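PDB 1VL0: DTDP-4-dehydrorhamnose reductase, rfbD ortholog from Clostridium acetobutylicum, which probably catalyses the reduction of dTDP-6-deoxy-L-lyxo-4-hexulose to dTDP-L-rhamnose, using a nicotinamide adenine dinucleotide cofactor. Local coordinates for residues V158-L163 against V198-V203; G192-T197 against R277-S282; L263-L268 against T272-R277. One frame throughout, in Å; residues are numbered along the deposited sequence.

Contact 1. Residues V158-L163 against V198-V203. With NAI (1,4-dihydronicotinamide adenine dinucleotide), chain D.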
loop_
_atom_site.group_PDB
_atom_site.type_symbol
_atom_site.label_atom_id
_atom_site.label_comp_id
_atom_site.label_asym_id
_atom_site.label_seq_id
_atom_site.Cartn_x
_atom_site.Cartn_y
_atom_site.Cartn_z
ATOM N N VAL A 158 -8.063 -13.151 -4.763
ATOM C CA VAL A 158 -9.305 -13.877 -4.493
ATOM C C VAL A 158 -9.118 -14.777 -3.262
ATOM O O VAL A 158 -8.353 -15.763 -3.318
ATOM C CB VAL A 158 -9.757 -14.703 -5.698
ATOM C CG1 VAL A 158 -11.127 -15.380 -5.413
ATOM C CG2 VAL A 158 -9.852 -13.806 -6.996
ATOM N N ARG A 159 -9.693 -14.356 -2.133
ATOM C CA ARG A 159 -9.592 -15.085 -0.876
ATOM C C ARG A 159 -10.640 -16.159 -0.822
ATOM O O ARG A 159 -11.817 -15.902 -1.031
ATOM C CB ARG A 159 -9.756 -14.159 0.343
ATOM C CG ARG A 159 -8.797 -13.007 0.380
ATOM C CD ARG A 159 -8.804 -12.327 1.732
ATOM N NE ARG A 159 -7.868 -11.198 1.790
ATOM C CZ ARG A 159 -8.125 -9.975 2.213
ATOM N NH1 ARG A 159 -9.325 -9.624 2.647
ATOM N NH2 ARG A 159 -7.138 -9.086 2.191
ATOM N N THR A 160 -10.227 -17.370 -0.493
ATOM C CA THR A 160 -11.177 -18.443 -0.348
ATOM C C THR A 160 -10.963 -19.223 0.965
ATOM O O THR A 160 -10.119 -18.845 1.779
ATOM C CB THR A 160 -11.189 -19.340 -1.576
ATOM O OG1 THR A 160 -12.327 -20.227 -1.486
ATOM C CG2 THR A 160 -9.985 -20.243 -1.649
ATOM N N ALA A 161 -11.765 -20.270 1.186
ATOM C CA ALA A 161 -11.722 -21.006 2.454
ATOM C C ALA A 161 -12.399 -22.354 2.307
ATOM O O ALA A 161 -13.260 -22.527 1.431
ATOM C CB ALA A 161 -12.446 -20.206 3.556
ATOM N N TRP A 162 -12.000 -23.292 3.171
ATOM C CA TRP A 162 -12.696 -24.582 3.338
ATOM C C TRP A 162 -12.898 -25.200 1.969
ATOM O O TRP A 162 -14.002 -25.600 1.592
ATOM C CB TRP A 162 -14.029 -24.369 4.024
ATOM C CG TRP A 162 -13.947 -23.943 5.435
ATOM C CD1 TRP A 162 -12.949 -23.209 6.049
ATOM C CD2 TRP A 162 -14.935 -24.172 6.441
ATOM N NE1 TRP A 162 -13.268 -22.984 7.370
ATOM C CE2 TRP A 162 -14.462 -23.590 7.646
ATOM C CE3 TRP A 162 -16.141 -24.869 6.469
ATOM C CZ2 TRP A 162 -15.165 -23.673 8.839
ATOM C CZ3 TRP A 162 -16.827 -24.929 7.619
ATOM C CH2 TRP A 162 -16.344 -24.342 8.808
ATOM N N LEU A 163 -11.817 -25.298 1.221
ATOM C CA LEU A 163 -11.918 -25.590 -0.201
ATOM C C LEU A 163 -11.817 -27.086 -0.542
ATOM O O LEU A 163 -10.906 -27.791 -0.088
ATOM C CB LEU A 163 -10.807 -24.846 -0.949
ATOM C CG LEU A 163 -10.875 -24.876 -2.454
ATOM C CD1 LEU A 163 -12.062 -24.103 -2.955
ATOM C CD2 LEU A 163 -9.564 -24.343 -3.045
ATOM N N VAL A 198 -15.447 -25.510 -8.096
ATOM C CA VAL A 198 -16.238 -25.201 -9.284
ATOM C C VAL A 198 -16.670 -23.757 -9.204
ATOM O O VAL A 198 -16.615 -23.047 -10.185
ATOM C CB VAL A 198 -17.504 -26.102 -9.371
ATOM C CG1 VAL A 198 -18.486 -25.607 -10.470
ATOM C CG2 VAL A 198 -17.075 -27.557 -9.602
ATOM N N ASP A 199 -17.172 -23.353 -8.031
ATOM C CA ASP A 199 -17.640 -21.969 -7.832
ATOM C C ASP A 199 -16.478 -20.960 -7.805
ATOM O O ASP A 199 -16.626 -19.850 -8.277
ATOM C CB ASP A 199 -18.391 -21.879 -6.500
ATOM C CG ASP A 199 -19.649 -22.699 -6.518
ATOM O OD1 ASP A 199 -19.512 -23.921 -6.272
ATOM O OD2 ASP A 199 -20.778 -22.207 -6.845
ATOM N N LEU A 200 -15.357 -21.356 -7.185
ATOM C CA LEU A 200 -14.191 -20.517 -7.093
ATOM C C LEU A 200 -13.637 -20.251 -8.480
ATOM O O LEU A 200 -13.332 -19.129 -8.829
ATOM C CB LEU A 200 -13.123 -21.155 -6.184
ATOM C CG LEU A 200 -11.797 -20.348 -6.064
ATOM C CD1 LEU A 200 -11.989 -18.892 -5.604
ATOM C CD2 LEU A 200 -10.882 -21.132 -5.125
ATOM N N ALA A 201 -13.546 -21.296 -9.276
ATOM C CA ALA A 201 -13.009 -21.172 -10.627
ATOM C C ALA A 201 -13.870 -20.314 -11.558
ATOM O O ALA A 201 -13.363 -19.589 -12.393
ATOM C CB ALA A 201 -12.828 -22.554 -11.205
ATOM N N ARG A 202 -15.183 -20.426 -11.432
ATOM C CA ARG A 202 -16.101 -19.592 -12.169
ATOM C C ARG A 202 -15.879 -18.146 -11.815
ATOM O O ARG A 202 -15.927 -17.270 -12.658
ATOM C CB ARG A 202 -17.562 -19.968 -11.861
ATOM C CG ARG A 202 -18.068 -21.188 -12.557
ATOM C CD ARG A 202 -19.454 -21.580 -12.106
ATOM N NE ARG A 202 -19.921 -22.878 -12.645
ATOM C CZ ARG A 202 -21.044 -23.500 -12.231
ATOM N NH1 ARG A 202 -21.825 -22.967 -11.278
ATOM N NH2 ARG A 202 -21.390 -24.652 -12.765
ATOM N N VAL A 203 -15.705 -17.858 -10.529
ATOM C CA VAL A 203 -15.482 -16.486 -10.115
ATOM C C VAL A 203 -14.141 -15.943 -10.653
ATOM O O VAL A 203 -14.086 -14.845 -11.224
ATOM C CB VAL A 203 -15.543 -16.361 -8.587
ATOM C CG1 VAL A 203 -14.905 -15.054 -8.132
ATOM C CG2 VAL A 203 -17.032 -16.422 -8.153
HETATM P PA NAI D . -3.440 -27.737 -3.546
HETATM O O1A NAI D . -2.652 -28.008 -2.295
HETATM O O2A NAI D . -4.476 -28.788 -3.861
HETATM O O5B NAI D . -2.370 -27.477 -4.714
HETATM C C5B NAI D . -1.354 -26.523 -4.472
HETATM C C4B NAI D . -0.199 -26.699 -5.449
HETATM O O4B NAI D . 0.947 -26.002 -4.965
HETATM C C3B NAI D . 0.291 -28.133 -5.643
HETATM O O3B NAI D . 0.015 -28.578 -6.958
HETATM C C2B NAI D . 1.796 -28.008 -5.366
HETATM O O2B NAI D . 2.620 -28.949 -6.041
HETATM C C1B NAI D . 2.001 -26.537 -5.742
HETATM N N9A NAI D . 3.315 -25.920 -5.481
HETATM C C8A NAI D . 4.010 -26.009 -4.308
HETATM N N7A NAI D . 5.175 -25.347 -4.455
HETATM C C5A NAI D . 5.267 -24.845 -5.707
HETATM C C6A NAI D . 6.260 -24.099 -6.346
HETATM N N6A NAI D . 7.381 -23.775 -5.722
HETATM N N1A NAI D . 6.074 -23.712 -7.654
HETATM C C2A NAI D . 4.894 -24.057 -8.322
HETATM N N3A NAI D . 3.929 -24.814 -7.707
HETATM C C4A NAI D . 4.094 -25.201 -6.393
HETATM O O3 NAI D . -4.078 -26.271 -3.420
HETATM P PN NAI D . -5.649 -25.879 -3.438
HETATM O O1N NAI D . -6.128 -25.703 -4.823
HETATM O O2N NAI D . -6.333 -26.664 -2.387
HETATM O O5D NAI D . -5.493 -24.334 -2.980
HETATM C C5D NAI D . -5.542 -23.320 -3.974
HETATM C C4D NAI D . -5.395 -21.972 -3.320
HETATM O O4D NAI D . -6.433 -21.743 -2.342
HETATM C C3D NAI D . -4.053 -21.810 -2.608
HETATM O O3D NAI D . -3.552 -20.585 -3.064
HETATM C C2D NAI D . -4.382 -21.781 -1.115
HETATM O O2D NAI D . -3.552 -20.989 -0.272
HETATM C C1D NAI D . -5.813 -21.233 -1.161
HETATM N N1N NAI D . -6.637 -21.641 -0.025
HETATM C C2N NAI D . -7.061 -22.949 0.054
HETATM C C3N NAI D . -7.868 -23.312 1.131
HETATM C C7N NAI D . -8.069 -24.760 1.464
HETATM O O7N NAI D . -9.115 -25.078 2.343
HETATM N N7N NAI D . -7.275 -25.698 0.933
HETATM C C4N NAI D . -8.230 -22.356 2.090
HETATM C C5N NAI D . -7.790 -21.035 1.997
HETATM C C6N NAI D . -6.983 -20.711 0.911
#
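Leu200 meets Val158, Thr160 and Leu163 with the two methyls at the end of its side chain, CD1 leaning mainly on Val158 and CD2 on Thr160 and Leu163. CD1 lies 3.6 Å from Val158 CG1, where the two side chains run alongside each other in opposite senses. CD2 is 3.7 Å from Thr160 CG2 and 3.9 Å from Leu163 CD1, and the side chain of Leu163 lies nearly perpendicular to that of Leu200. Leu200 reaches this far because its CG stands anti to the backbone N (chi1 178°), which sends the branched end out from helix 197-210. In Thr160 the methyl CG2 makes the nearest approach to the leucine, while OG1 is hydrogen-bonded to the carbonyl O of Cys218.

This is helix-on-sheet packing in a Rossmann-type fold of the extended short-chain dehydrogenase/reductase kind: strand 155-164 belongs to the central sheet, and helix 197-210 lies against one side of it. The cofactor sits at the end of the same strand. Leu163 N gives a nearly straight hydrogen bond, 2.9 Å and 174°, to the carboxamide oxygen O7N of the nicotinamide, while Leu163 CB lies 3.7 Å from the carboxamide carbon C7N. Thr160 O approaches ring carbon C5N to 3.2 Å, and Ala161 CA is 3.8 Å from C4N, the carbon that carries the hydride in such cofactors. Further out, Leu24 of helix 23-32 touches Leu200, and Gln23 NE2 bonds to Leu163 O; both residues belong to the cofactor site.

Contact 2. Residues G192-T197 against R277-S282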
loop_
_atom_site.group_PDB
_atom_site.type_symbol
_atom_site.label_atom_id
_atom_site.label_comp_id
_atom_site.label_asym_id
_atom_site.label_seq_id
_atom_site.Cartn_x
_atom_site.Cartn_y
_atom_site.Cartn_z
ATOM N N GLY A 192 -17.537 -21.192 9.140
ATOM C CA GLY A 192 -17.068 -20.674 7.861
ATOM C C GLY A 192 -18.080 -21.169 6.864
ATOM O O GLY A 192 -19.220 -21.391 7.198
ATOM N N THR A 193 -17.644 -21.370 5.635
ATOM C CA THR A 193 -18.489 -21.883 4.588
ATOM C C THR A 193 -17.662 -22.791 3.673
ATOM O O THR A 193 -16.675 -22.313 3.102
ATOM C CB THR A 193 -19.021 -20.767 3.692
ATOM O OG1 THR A 193 -19.475 -19.671 4.500
ATOM C CG2 THR A 193 -20.225 -21.310 2.873
ATOM N N PRO A 194 -18.098 -24.057 3.515
ATOM C CA PRO A 194 -17.475 -25.005 2.567
ATOM C C PRO A 194 -17.548 -24.444 1.178
ATOM O O PRO A 194 -18.599 -23.889 0.831
ATOM C CB PRO A 194 -18.372 -26.238 2.681
ATOM C CG PRO A 194 -19.004 -26.119 4.099
ATOM C CD PRO A 194 -19.226 -24.669 4.263
ATOM N N THR A 195 -16.452 -24.562 0.389
ATOM C CA THR A 195 -16.386 -23.968 -0.914
ATOM C C THR A 195 -15.860 -24.932 -1.915
ATOM O O THR A 195 -14.852 -25.589 -1.673
ATOM C CB THR A 195 -15.505 -22.686 -0.882
ATOM O OG1 THR A 195 -16.121 -21.746 0.007
ATOM C CG2 THR A 195 -15.466 -21.973 -2.251
ATOM N N SER A 196 -16.617 -25.072 -3.001
ATOM C CA SER A 196 -16.247 -25.994 -4.094
ATOM C C SER A 196 -15.334 -25.249 -5.019
ATOM O O SER A 196 -15.560 -24.092 -5.256
ATOM C CB SER A 196 -17.502 -26.454 -4.900
ATOM O OG SER A 196 -17.107 -27.297 -6.001
ATOM N N THR A 197 -14.357 -25.924 -5.627
ATOM C CA THR A 197 -13.521 -25.292 -6.652
ATOM C C THR A 197 -14.300 -24.898 -7.888
ATOM O O THR A 197 -13.857 -24.078 -8.698
ATOM C CB THR A 197 -12.371 -26.219 -7.100
ATOM O OG1 THR A 197 -12.879 -27.538 -7.417
ATOM C CG2 THR A 197 -11.384 -26.419 -5.980
ATOM N N ARG A 277 -22.862 -20.529 -5.288
ATOM C CA ARG A 277 -24.080 -21.182 -4.894
ATOM C C ARG A 277 -24.060 -21.443 -3.411
ATOM O O ARG A 277 -23.025 -21.366 -2.750
ATOM C CB ARG A 277 -24.242 -22.515 -5.640
ATOM C CG ARG A 277 -24.411 -22.358 -7.122
ATOM C CD ARG A 277 -24.238 -23.614 -7.866
ATOM N NE ARG A 277 -22.882 -24.119 -7.728
ATOM C CZ ARG A 277 -22.437 -25.229 -8.260
ATOM N NH1 ARG A 277 -23.239 -26.000 -8.973
ATOM N NH2 ARG A 277 -21.176 -25.563 -8.091
ATOM N N GLU A 278 -25.231 -21.752 -2.899
ATOM C CA GLU A 278 -25.393 -22.190 -1.506
ATOM C C GLU A 278 -24.522 -23.427 -1.298
ATOM O O GLU A 278 -24.456 -24.308 -2.160
ATOM C CB GLU A 278 -26.865 -22.554 -1.250
ATOM C CG GLU A 278 -27.831 -21.388 -1.199
ATOM C CD GLU A 278 -27.638 -20.521 0.026
ATOM O OE1 GLU A 278 -27.137 -21.029 1.086
ATOM O OE2 GLU A 278 -27.990 -19.319 -0.090
ATOM N N TRP A 279 -23.895 -23.508 -0.124
ATOM C CA TRP A 279 -22.874 -24.485 0.091
ATOM C C TRP A 279 -23.396 -25.906 -0.066
ATOM O O TRP A 279 -22.744 -26.748 -0.633
ATOM C CB TRP A 279 -22.200 -24.241 1.437
ATOM C CG TRP A 279 -22.945 -24.559 2.689
ATOM C CD1 TRP A 279 -23.686 -23.696 3.450
ATOM C CD2 TRP A 279 -22.953 -25.812 3.386
ATOM N NE1 TRP A 279 -24.161 -24.336 4.568
ATOM C CE2 TRP A 279 -23.741 -25.638 4.556
ATOM C CE3 TRP A 279 -22.401 -27.075 3.131
ATOM C CZ2 TRP A 279 -23.981 -26.678 5.465
ATOM C CZ3 TRP A 279 -22.612 -28.079 4.007
ATOM C CH2 TRP A 279 -23.402 -27.878 5.199
ATOM N N LYS A 280 -24.617 -26.160 0.352
ATOM C CA LYS A 280 -25.167 -27.532 0.254
ATOM C C LYS A 280 -25.396 -27.988 -1.175
ATOM O O LYS A 280 -25.257 -29.162 -1.499
ATOM C CB LYS A 280 -26.464 -27.621 1.042
ATOM C CG LYS A 280 -26.215 -27.670 2.555
ATOM C CD LYS A 280 -27.500 -27.788 3.286
ATOM C CE LYS A 280 -27.272 -27.847 4.795
ATOM N NZ LYS A 280 -28.595 -27.926 5.466
ATOM N N GLU A 281 -25.727 -27.045 -2.042
ATOM C CA GLU A 281 -25.910 -27.339 -3.459
ATOM C C GLU A 281 -24.584 -27.712 -4.151
ATOM O O GLU A 281 -24.521 -28.645 -4.932
ATOM C CB GLU A 281 -26.542 -26.123 -4.123
ATOM C CG GLU A 281 -26.896 -26.279 -5.587
ATOM C CD GLU A 281 -27.514 -25.011 -6.209
ATOM O OE1 GLU A 281 -27.870 -24.066 -5.458
ATOM O OE2 GLU A 281 -27.613 -24.963 -7.463
ATOM N N SER A 282 -23.536 -26.925 -3.892
ATOM C CA SER A 282 -22.242 -27.176 -4.405
ATOM C C SER A 282 -21.721 -28.520 -3.921
ATOM O O SER A 282 -21.093 -29.283 -4.665
ATOM C CB SER A 282 -21.292 -26.052 -3.972
ATOM O OG SER A 282 -21.618 -24.859 -4.644
HETATM O O HOH W 1 -19.896 -26.195 -0.641
HETATM O O HOH W 2 -19.385 -28.688 -6.656
#
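Trp279 turns its CG into the position between backbone N and carbonyl carbon (chi1 72°), and its chi2 of -95° sets the indole across the side chain of Pro194. Pro194 lies in the irregular part of strand 191-196, just before Thr195. Its CD stands 3.8 Å above one face of the indole, over the bond between Trp279 CG and CD2, while its CG comes within 3.7 Å of Trp279 CE3, a CH-pi type packing of the proline ring on the indole. On the opposite face Lys280 CG lies over the centre, 3.6 Å above the plane, so the indole is held between proline and the aliphatic part of the lysine. Thr193 adds its methyl obliquely, with CG2 3.8 Å from Trp279 CB; its hydroxyl is bonded to the carbonyl O of Gly222.

A turn further along the helix the packing becomes small and close: Ser196 CB and Ser282 CB are 3.9 Å apart. Two waters bridge the segments. One links backbone carbonyls, donating to Trp279 O and, weakly, to Pro194 O. The other accepts from Ser196 OG at 2.7 Å and donates to Ser282 O, also at 2.7 Å. Ser196 OG also caps Val198 N, Ser196 being the N-cap of helix 197-210. Ser282 OG is bonded to Asp199 OD1.

Helix 279-290, with Glu278 as its N-cap, thus packs its first turn against the side chains on one face of strand 191-196. Strand 155-164 lies beside that strand in the sheet, where Pro194 touches Trp162, and Phe229 and Glu232 of helix 226-237 touch Pro194 and Trp279 respectively.

Contact 3. Residues L263-L268 against T272-R277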
loop_
_atom_site.group_PDB
_atom_site.type_symbol
_atom_site.label_atom_id
_atom_site.label_comp_id
_atom_site.label_asym_id
_atom_site.label_seq_id
_atom_site.Cartn_x
_atom_site.Cartn_y
_atom_site.Cartn_z
ATOM N N LEU A 263 -16.559 -15.447 5.269
ATOM C CA LEU A 263 -16.289 -14.331 4.423
ATOM C C LEU A 263 -17.531 -13.931 3.670
ATOM O O LEU A 263 -18.162 -14.756 3.039
ATOM C CB LEU A 263 -15.217 -14.696 3.404
ATOM C CG LEU A 263 -13.918 -15.226 3.981
ATOM C CD1 LEU A 263 -12.921 -15.456 2.794
ATOM C CD2 LEU A 263 -13.318 -14.289 4.975
ATOM N N ARG A 264 -17.866 -12.657 3.699
ATOM C CA ARG A 264 -18.902 -12.160 2.841
ATOM C C ARG A 264 -18.268 -11.899 1.468
ATOM O O ARG A 264 -17.189 -11.312 1.385
ATOM C CB ARG A 264 -19.457 -10.881 3.413
ATOM C CG ARG A 264 -20.645 -10.356 2.694
ATOM C CD ARG A 264 -21.311 -9.215 3.388
ATOM N NE ARG A 264 -22.375 -8.670 2.543
ATOM C CZ ARG A 264 -23.130 -7.615 2.828
ATOM N NH1 ARG A 264 -22.973 -6.986 3.953
ATOM N NH2 ARG A 264 -24.045 -7.193 1.967
ATOM N N ASN A 265 -18.952 -12.300 0.405
ATOM C CA ASN A 265 -18.529 -12.031 -0.938
ATOM C C ASN A 265 -19.047 -10.651 -1.341
ATOM O O ASN A 265 -19.759 -10.486 -2.375
ATOM C CB ASN A 265 -19.077 -13.078 -1.929
ATOM C CG ASN A 265 -18.438 -14.471 -1.824
ATOM O OD1 ASN A 265 -17.748 -14.841 -0.875
ATOM N ND2 ASN A 265 -18.733 -15.268 -2.796
ATOM N N TYR A 266 -18.605 -9.632 -0.604
ATOM C CA TYR A 266 -19.139 -8.244 -0.710
ATOM C C TYR A 266 -18.764 -7.536 -2.004
ATOM O O TYR A 266 -19.570 -6.883 -2.649
ATOM C CB TYR A 266 -18.667 -7.458 0.490
ATOM C CG TYR A 266 -19.451 -6.216 0.814
ATOM C CD1 TYR A 266 -20.812 -6.142 0.645
ATOM C CD2 TYR A 266 -18.791 -5.090 1.314
ATOM C CE1 TYR A 266 -21.511 -4.958 0.959
ATOM C CE2 TYR A 266 -19.442 -3.947 1.611
ATOM C CZ TYR A 266 -20.820 -3.881 1.445
ATOM O OH TYR A 266 -21.443 -2.700 1.785
HETATM N N MSE A 267 -17.541 -7.717 -2.439
HETATM C CA MSE A 267 -17.114 -7.068 -3.698
HETATM C C MSE A 267 -17.838 -7.610 -4.889
HETATM O O MSE A 267 -18.118 -6.873 -5.853
HETATM C CB MSE A 267 -15.606 -7.227 -3.886
HETATM C CG MSE A 267 -14.814 -6.296 -2.996
HETATM SE SE MSE A 267 -14.825 -4.470 -3.767
HETATM C CE MSE A 267 -13.843 -4.815 -5.420
ATOM N N LEU A 268 -18.130 -8.903 -4.872
ATOM C CA LEU A 268 -18.990 -9.472 -5.911
ATOM C C LEU A 268 -20.397 -8.897 -5.888
ATOM O O LEU A 268 -20.930 -8.474 -6.931
ATOM C CB LEU A 268 -19.014 -10.986 -5.814
ATOM C CG LEU A 268 -17.742 -11.690 -6.295
ATOM C CD1 LEU A 268 -17.867 -13.193 -6.031
ATOM C CD2 LEU A 268 -17.448 -11.436 -7.780
ATOM N N THR A 272 -20.319 -7.125 -10.046
ATOM C CA THR A 272 -20.992 -7.845 -11.113
ATOM C C THR A 272 -21.720 -9.095 -10.662
ATOM O O THR A 272 -22.124 -9.884 -11.494
ATOM C CB THR A 272 -19.981 -8.221 -12.208
ATOM O OG1 THR A 272 -18.837 -8.827 -11.598
ATOM C CG2 THR A 272 -19.428 -6.963 -12.906
ATOM N N GLY A 273 -21.856 -9.297 -9.356
ATOM C CA GLY A 273 -22.737 -10.316 -8.836
ATOM C C GLY A 273 -22.090 -11.535 -8.190
ATOM O O GLY A 273 -21.153 -12.119 -8.722
ATOM N N ASP A 274 -22.597 -11.902 -7.018
ATOM C CA ASP A 274 -22.154 -13.098 -6.312
ATOM C C ASP A 274 -22.756 -14.365 -6.939
ATOM O O ASP A 274 -23.822 -14.835 -6.549
ATOM C CB ASP A 274 -22.497 -13.042 -4.832
ATOM C CG ASP A 274 -21.939 -14.259 -4.068
ATOM O OD1 ASP A 274 -21.146 -15.028 -4.701
ATOM O OD2 ASP A 274 -22.185 -14.510 -2.861
ATOM N N ILE A 275 -22.051 -14.919 -7.911
ATOM C CA ILE A 275 -22.501 -16.103 -8.609
ATOM C C ILE A 275 -22.259 -17.411 -7.899
ATOM O O ILE A 275 -22.561 -18.437 -8.446
ATOM C CB ILE A 275 -21.871 -16.145 -10.011
ATOM C CG1 ILE A 275 -20.331 -16.201 -9.953
ATOM C CG2 ILE A 275 -22.334 -14.930 -10.821
ATOM C CD1 ILE A 275 -19.717 -16.752 -11.207
ATOM N N THR A 276 -21.688 -17.408 -6.692
ATOM C CA THR A 276 -21.497 -18.665 -5.971
ATOM C C THR A 276 -22.842 -19.233 -5.548
ATOM O O THR A 276 -23.826 -18.528 -5.456
ATOM C CB THR A 276 -20.609 -18.543 -4.724
ATOM O OG1 THR A 276 -21.154 -17.577 -3.800
ATOM C CG2 THR A 276 -19.247 -18.040 -5.078
ATOM N N ARG A 277 -22.862 -20.529 -5.288
ATOM C CA ARG A 277 -24.080 -21.182 -4.894
ATOM C C ARG A 277 -24.060 -21.443 -3.411
ATOM O O ARG A 277 -23.025 -21.366 -2.750
ATOM C CB ARG A 277 -24.242 -22.515 -5.640
ATOM C CG ARG A 277 -24.411 -22.358 -7.122
ATOM C CD ARG A 277 -24.238 -23.614 -7.866
ATOM N NE ARG A 277 -22.882 -24.119 -7.728
ATOM C CZ ARG A 277 -22.437 -25.229 -8.260
ATOM N NH1 ARG A 277 -23.239 -26.000 -8.973
ATOM N NH2 ARG A 277 -21.176 -25.563 -8.091
#
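One carboxylate oxygen, Asp274 OD1, is approached by three donors, of which Asn265 comes from across the contact. The other two belong to the loop itself: Thr276 N, 3.1 Å away, makes an Asx turn with Asp274, and Thr276 OG1 lies 2.7 Å from the same oxygen on its syn side. Asn265 ND2 reaches Asp274 OD1 over 3.1 Å, with an N-H...O angle of 150°, from above the carboxylate plane; the amide and carboxylate planes are turned 48° apart. The grouping fixes the rotation of the carboxylate, and its two N-H donors would probably favour the ionised form.

Asp274 can serve the loop and the helix start together because its CG is anti to the backbone N (chi1 -176°). Asn265 ND2, with two hydrogens to give, also bonds to the carbonyl O of Thr219, which ties it to the chain after strand 214-217; Thr219 O competes as well for the single hydroxyl proton of Thr276. Asn265 is the residue right before helix 266-270.

At the other end of that short helix the chain turns back. The side chain of Leu268 lies beside the returning backbone, CB 3.8 Å from Asp274 CA, and also touches Phe216 of strand 214-217. Thr272 OG1 is bonded to Glu210 at the end of helix 197-210, and Val52 of the second subunit packs against Thr272. Gly273 has a positive phi, which glycine adopts readily, and Gly273 N bonds to Leu268 O at 2.7 Å.

How the contacts relate
The three contacts illustrate how the strand-helix unit 191-210 is braced by the C-terminal part of the chain. Contact 1 and contact 2 lie with centres about 9 Å apart on neighbouring strands of the central sheet, 155-164 and 191-196, and helix 197-210 follows directly on the second. Their segments alternate along the chain. Contact 3, with its centre about 10 Å from that of contact 1 and 12 Å from that of contact 2, falls within the span between the segments of contact 2 and shares Arg277 with it. The direct links run through Asp199 of contact 1, which forms a salt bridge with Arg277 and a hydrogen bond with Ser282, so the cofactor-binding region is joined to the C-terminal loop and helix.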